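Long-range contacts in VMB-1 (Vibrio alginolyticus, PDB 6JV4), which probably hydrolyses beta-lactam antibiotics to substituted beta-amino acids, as a zinc-dependent metallo-beta-lactamase of subclass B1: residues I36-L41 / V202-G206; F164-N170 / S212-T217. All blocks are in the same frame, centred on the assembly; numbering follows the deposited sequence.

Contact 1: I36-L41 / V202-G206. With ZN (zinc ion), chain F.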
loop_
_atom_site.group_PDB
_atom_site.type_symbol
_atom_site.label_atom_id
_atom_site.label_comp_id
_atom_site.label_asym_id
_atom_site.label_seq_id
_atom_site.Cartn_x
_atom_site.Cartn_y
_atom_site.Cartn_z
ATOM N N ILE A 36 -15.373 -4.441 -0.687
ATOM C CA ILE A 36 -14.012 -4.912 -0.296
ATOM C C ILE A 36 -13.360 -3.870 0.613
ATOM O O ILE A 36 -13.563 -2.673 0.429
ATOM C CB ILE A 36 -13.161 -5.275 -1.518
ATOM C CG1 ILE A 36 -12.955 -4.091 -2.442
ATOM C CG2 ILE A 36 -13.764 -6.481 -2.240
ATOM C CD1 ILE A 36 -11.953 -4.337 -3.578
ATOM N N GLY A 37 -12.629 -4.381 1.608
ATOM C CA GLY A 37 -11.913 -3.591 2.604
ATOM C C GLY A 37 -10.529 -3.251 2.050
ATOM O O GLY A 37 -10.015 -4.026 1.256
ATOM N N ALA A 38 -9.989 -2.100 2.411
ATOM C CA ALA A 38 -8.655 -1.674 1.933
ATOM C C ALA A 38 -7.843 -1.215 3.126
ATOM O O ALA A 38 -8.374 -0.466 3.976
ATOM C CB ALA A 38 -8.795 -0.569 0.948
ATOM N N SER A 39 -6.569 -1.588 3.166
ATOM C CA SER A 39 -5.642 -1.200 4.241
ATOM C C SER A 39 -4.505 -0.328 3.708
ATOM O O SER A 39 -3.972 -0.605 2.655
ATOM C CB SER A 39 -5.025 -2.401 4.888
ATOM O OG SER A 39 -5.989 -3.222 5.515
ATOM N N GLY A 40 -4.122 0.648 4.515
ATOM C CA GLY A 40 -2.788 1.268 4.416
ATOM C C GLY A 40 -2.222 1.369 5.817
ATOM O O GLY A 40 -2.864 0.823 6.774
ATOM N N LEU A 41 -1.139 2.109 5.979
ATOM C CA LEU A 41 -0.491 2.252 7.289
ATOM C C LEU A 41 -0.294 3.726 7.634
ATOM O O LEU A 41 -0.159 4.572 6.750
ATOM C CB LEU A 41 0.828 1.491 7.371
ATOM C CG LEU A 41 0.777 -0.017 7.071
ATOM C CD1 LEU A 41 2.173 -0.576 7.179
ATOM C CD2 LEU A 41 -0.138 -0.759 8.034
ATOM N N VAL A 202 0.752 -7.220 5.326
ATOM C CA VAL A 202 -0.523 -6.492 5.168
ATOM C C VAL A 202 -0.887 -6.497 3.693
ATOM O O VAL A 202 -0.174 -5.869 2.899
ATOM C CB VAL A 202 -0.404 -5.060 5.723
ATOM C CG1 VAL A 202 -1.710 -4.326 5.553
ATOM C CG2 VAL A 202 0.046 -5.048 7.179
ATOM N N PRO A 203 -1.965 -7.199 3.290
ATOM C CA PRO A 203 -2.446 -7.132 1.928
ATOM C C PRO A 203 -3.242 -5.846 1.735
ATOM O O PRO A 203 -3.714 -5.239 2.675
ATOM C CB PRO A 203 -3.294 -8.370 1.790
ATOM C CG PRO A 203 -3.961 -8.461 3.162
ATOM C CD PRO A 203 -2.877 -8.021 4.124
ATOM N N GLY A 204 -3.339 -5.435 0.467
ATOM C CA GLY A 204 -4.119 -4.246 0.101
ATOM C C GLY A 204 -5.578 -4.380 0.467
ATOM O O GLY A 204 -6.220 -3.339 0.784
ATOM N N HIS A 205 -6.125 -5.577 0.353
ATOM C CA HIS A 205 -7.522 -5.907 0.738
ATOM C C HIS A 205 -7.534 -7.122 1.636
ATOM O O HIS A 205 -6.710 -8.018 1.445
ATOM C CB HIS A 205 -8.401 -6.169 -0.507
ATOM C CG HIS A 205 -8.303 -5.078 -1.508
ATOM N ND1 HIS A 205 -8.827 -3.833 -1.272
ATOM C CD2 HIS A 205 -7.694 -4.983 -2.702
ATOM C CE1 HIS A 205 -8.525 -3.022 -2.257
ATOM N NE2 HIS A 205 -7.844 -3.681 -3.124
ATOM N N GLY A 206 -8.522 -7.248 2.526
ATOM C CA GLY A 206 -8.622 -8.453 3.354
ATOM C C GLY A 206 -7.729 -8.470 4.593
ATOM O O GLY A 206 -7.202 -7.440 5.005
HETATM ZN ZN ZN F . -6.677 -2.737 -4.612
HETATM O O HOH W 1 -6.298 -5.126 3.771
#
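His205 sends its ND1-H to the backbone carbonyl of Gly37, with His205 ND1 2.8 Å from Gly37 O and an N-H...O angle of 149°. The acceptor lies almost exactly in the imidazole plane; with ND1 so engaged, His205 NE2 binds the zinc ion at 2.1 Å, and the two bonds together hold the ring's rotation. Gly37 O is approached as well by the CA-H of His205, CA to O 3.2 Å. Over one ring face sits the methyl tip of Ile36, CD1 4.0 Å from the His205 ring centroid, in a CH-pi contact. This is the two-sheet core of the metallo-beta-lactamase fold: strand 36-45 of one sheet runs past the end of strand 200-203 of the other, where the chain presents His205 to the zinc it shares with Asp86 and Cys163. Gly37 is thus a second-shell residue. Two residues on, Ser39 N donates to Gly204 O at 3.0 Å, from above the carbonyl plane, and the same oxygen takes a CA-H contact from Ala38. A water joins the segments further: it accepts from Ser39 OG at 2.6 Å and donates to Pro203 O and Gly206 O. Ser39 OG is also hydrogen-bonded to Gln23 NE2, on adjacent strand 21-30. Val202 CG1 packs on Ser39 CB.

Contact 2: F164-N170 / S212-T217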
loop_
_atom_site.group_PDB
_atom_site.type_symbol
_atom_site.label_atom_id
_atom_site.label_comp_id
_atom_site.label_asym_id
_atom_site.label_seq_id
_atom_site.Cartn_x
_atom_site.Cartn_y
_atom_site.Cartn_z
ATOM N N PHE A 164 -0.357 -5.815 -4.525
ATOM C CA PHE A 164 0.523 -6.891 -4.996
ATOM C C PHE A 164 0.333 -8.161 -4.172
ATOM O O PHE A 164 0.730 -9.268 -4.699
ATOM C CB PHE A 164 1.949 -6.384 -4.845
ATOM C CG PHE A 164 3.051 -7.294 -5.309
ATOM C CD1 PHE A 164 3.260 -7.504 -6.662
ATOM C CD2 PHE A 164 3.904 -7.885 -4.387
ATOM C CE1 PHE A 164 4.295 -8.306 -7.102
ATOM C CE2 PHE A 164 4.892 -8.749 -4.834
ATOM C CZ PHE A 164 5.115 -8.926 -6.184
ATOM N N VAL A 165 -0.159 -8.050 -2.942
ATOM C CA VAL A 165 -0.366 -9.247 -2.066
ATOM C C VAL A 165 -1.867 -9.420 -1.811
ATOM O O VAL A 165 -2.539 -8.473 -1.369
ATOM C CB VAL A 165 0.428 -9.157 -0.756
ATOM C CG1 VAL A 165 0.190 -10.361 0.140
ATOM C CG2 VAL A 165 1.908 -8.933 -1.059
ATOM N N LYS A 166 -2.363 -10.631 -2.081
ATOM C CA LYS A 166 -3.772 -10.977 -1.788
ATOM C C LYS A 166 -3.853 -11.551 -0.371
ATOM O O LYS A 166 -2.861 -12.040 0.173
ATOM C CB LYS A 166 -4.279 -12.012 -2.802
ATOM C CG LYS A 166 -4.106 -11.630 -4.263
ATOM C CD LYS A 166 -4.739 -10.290 -4.624
ATOM C CE LYS A 166 -6.248 -10.259 -4.570
ATOM N NZ LYS A 166 -6.770 -8.966 -5.095
ATOM N N SER A 167 -5.044 -11.548 0.184
ATOM C CA SER A 167 -5.261 -12.163 1.498
ATOM C C SER A 167 -5.246 -13.679 1.333
ATOM O O SER A 167 -5.464 -14.205 0.250
ATOM C CB SER A 167 -6.549 -11.696 2.131
ATOM O OG SER A 167 -7.652 -12.291 1.462
ATOM N N LEU A 168 -5.063 -14.367 2.438
ATOM C CA LEU A 168 -4.994 -15.835 2.425
ATOM C C LEU A 168 -6.291 -16.457 1.913
ATOM O O LEU A 168 -6.214 -17.516 1.226
ATOM C CB LEU A 168 -4.613 -16.313 3.821
ATOM C CG LEU A 168 -4.236 -17.778 3.879
ATOM C CD1 LEU A 168 -3.019 -18.054 2.981
ATOM C CD2 LEU A 168 -3.919 -18.126 5.328
ATOM N N LYS A 169 -7.445 -15.866 2.276
ATOM C CA LYS A 169 -8.774 -16.431 1.913
ATOM C C LYS A 169 -9.154 -16.083 0.480
ATOM O O LYS A 169 -10.084 -16.734 -0.058
ATOM C CB LYS A 169 -9.832 -15.937 2.895
ATOM C CG LYS A 169 -9.665 -16.508 4.287
ATOM C CD LYS A 169 -10.766 -16.064 5.241
ATOM C CE LYS A 169 -10.736 -16.893 6.506
ATOM N NZ LYS A 169 -12.012 -16.763 7.249
ATOM N N ASN A 170 -8.423 -15.195 -0.181
ATOM C CA ASN A 170 -8.732 -14.842 -1.597
ATOM C C ASN A 170 -8.632 -16.081 -2.482
ATOM O O ASN A 170 -7.620 -16.804 -2.411
ATOM C CB ASN A 170 -7.811 -13.789 -2.206
ATOM C CG ASN A 170 -8.313 -12.397 -1.967
ATOM O OD1 ASN A 170 -8.187 -11.907 -0.875
ATOM N ND2 ASN A 170 -8.897 -11.760 -2.956
ATOM N N SER A 212 2.850 -16.546 4.686
ATOM C CA SER A 212 2.098 -17.446 3.786
ATOM C C SER A 212 1.286 -16.632 2.780
ATOM O O SER A 212 1.012 -17.152 1.695
ATOM C CB SER A 212 1.260 -18.444 4.520
ATOM O OG SER A 212 0.144 -17.863 5.117
ATOM N N LEU A 213 0.941 -15.366 3.069
ATOM C CA LEU A 213 0.166 -14.586 2.079
ATOM C C LEU A 213 0.988 -14.445 0.804
ATOM O O LEU A 213 0.404 -14.386 -0.274
ATOM C CB LEU A 213 -0.233 -13.204 2.607
ATOM C CG LEU A 213 -1.502 -13.147 3.469
ATOM C CD1 LEU A 213 -1.437 -14.053 4.684
ATOM C CD2 LEU A 213 -1.783 -11.712 3.879
ATOM N N LEU A 214 2.294 -14.321 0.905
ATOM C CA LEU A 214 3.144 -14.172 -0.284
ATOM C C LEU A 214 3.063 -15.443 -1.135
ATOM O O LEU A 214 2.983 -15.369 -2.349
ATOM C CB LEU A 214 4.583 -13.913 0.140
ATOM C CG LEU A 214 4.858 -12.712 1.033
ATOM C CD1 LEU A 214 6.343 -12.642 1.286
ATOM C CD2 LEU A 214 4.297 -11.421 0.465
ATOM N N LYS A 215 3.202 -16.595 -0.469
ATOM C CA LYS A 215 3.188 -17.918 -1.151
ATOM C C LYS A 215 1.806 -18.152 -1.765
ATOM O O LYS A 215 1.739 -18.698 -2.884
ATOM C CB LYS A 215 3.546 -19.031 -0.160
ATOM C CG LYS A 215 5.018 -19.113 0.223
ATOM C CD LYS A 215 5.533 -17.857 0.894
ATOM C CE LYS A 215 6.998 -17.945 1.269
ATOM N NZ LYS A 215 7.217 -18.855 2.418
ATOM N N HIS A 216 0.753 -17.750 -1.050
ATOM C CA HIS A 216 -0.632 -17.923 -1.542
ATOM C C HIS A 216 -0.804 -17.112 -2.824
ATOM O O HIS A 216 -1.364 -17.616 -3.788
ATOM C CB HIS A 216 -1.630 -17.531 -0.445
ATOM C CG HIS A 216 -3.040 -17.705 -0.888
ATOM N ND1 HIS A 216 -3.549 -18.948 -1.332
ATOM C CD2 HIS A 216 -3.999 -16.791 -1.137
ATOM C CE1 HIS A 216 -4.823 -18.776 -1.694
ATOM N NE2 HIS A 216 -5.097 -17.455 -1.603
ATOM N N THR A 217 -0.427 -15.842 -2.783
ATOM C CA THR A 217 -0.554 -14.936 -3.939
ATOM C C THR A 217 0.245 -15.478 -5.132
ATOM O O THR A 217 -0.274 -15.478 -6.279
ATOM C CB THR A 217 -0.104 -13.515 -3.590
ATOM O OG1 THR A 217 -1.001 -13.086 -2.567
ATOM C CG2 THR A 217 -0.174 -12.605 -4.795
#
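Phe164 meets helix 212-226 through its backbone, its carbonyl O lying 3.5 Å from Thr217 CG2, while its ring stacks on Trp184, whose NE1 bonds the same oxygen. Val165 then straddles the helix surface with its two methyls: CG1 rests on Leu213 CB and CG2 on Leu214 CD2, each 3.8 Å away. At Lys166 the backbone is pinned, because its N-H points to Thr217 OG1 at 2.8 Å with an angle of 152°. That hydroxyl donates in turn to Leu213 O one helical turn back, so it both accepts and donates. Leu213 O also accepts the helical bond from Thr217 N, the two donors reaching it from opposite faces of the carbonyl plane. The Lys166 chain, bent at chi2 and chi3, leads away from the helix to bond Leu173 O through NZ. In the metallo-beta-lactamase fold this loop follows the zinc ligand Cys163, and the C-terminal helix packs against it. Ser167 opens a type I turn that ends at Asn170; the carbonyl oxygens of these two residues lie at the edge of the His216 ring. Leu168 lays CD1 against His216 CB, at 3.7 Å, and CB against Leu213 CD1; its carbonyl oxygen sits 3.0 Å above one face of the His216 ring, close to NE2 but badly angled for a hydrogen bond. The bond goes instead to Asn170: with its CG anti to the backbone N (chi1 -179°), His216 extends its imidazole off the helix, and His216 NE2 donates to Asn170 O at 2.7 Å, nearly straight at 162°, with the oxygen in the ring plane and the nitrogen in the carbonyl plane.

From the N terminus, strand 36-45 comes first, and contact 1 closes a long loop of 160 residues when the chain returns at 202-206. Within that loop lies 164-170, just after strand 158-162, but its partner 212-217 comes only after 206, so contact 2 closes a shorter loop of 41 residues and the two cross. Contact 1 joins the two beta sheets, whereas contact 2 ties the loop beyond Cys163 to the C-terminal helix. They meet at Pro203, whose CB lies 3.2 Å from Val165 O and whose CD is 3.9 Å from Leu213 CD2. His205 thus sits on a segment that meets strand 36-45 on one hand and the 164-170 loop and helix 212-226 on the other.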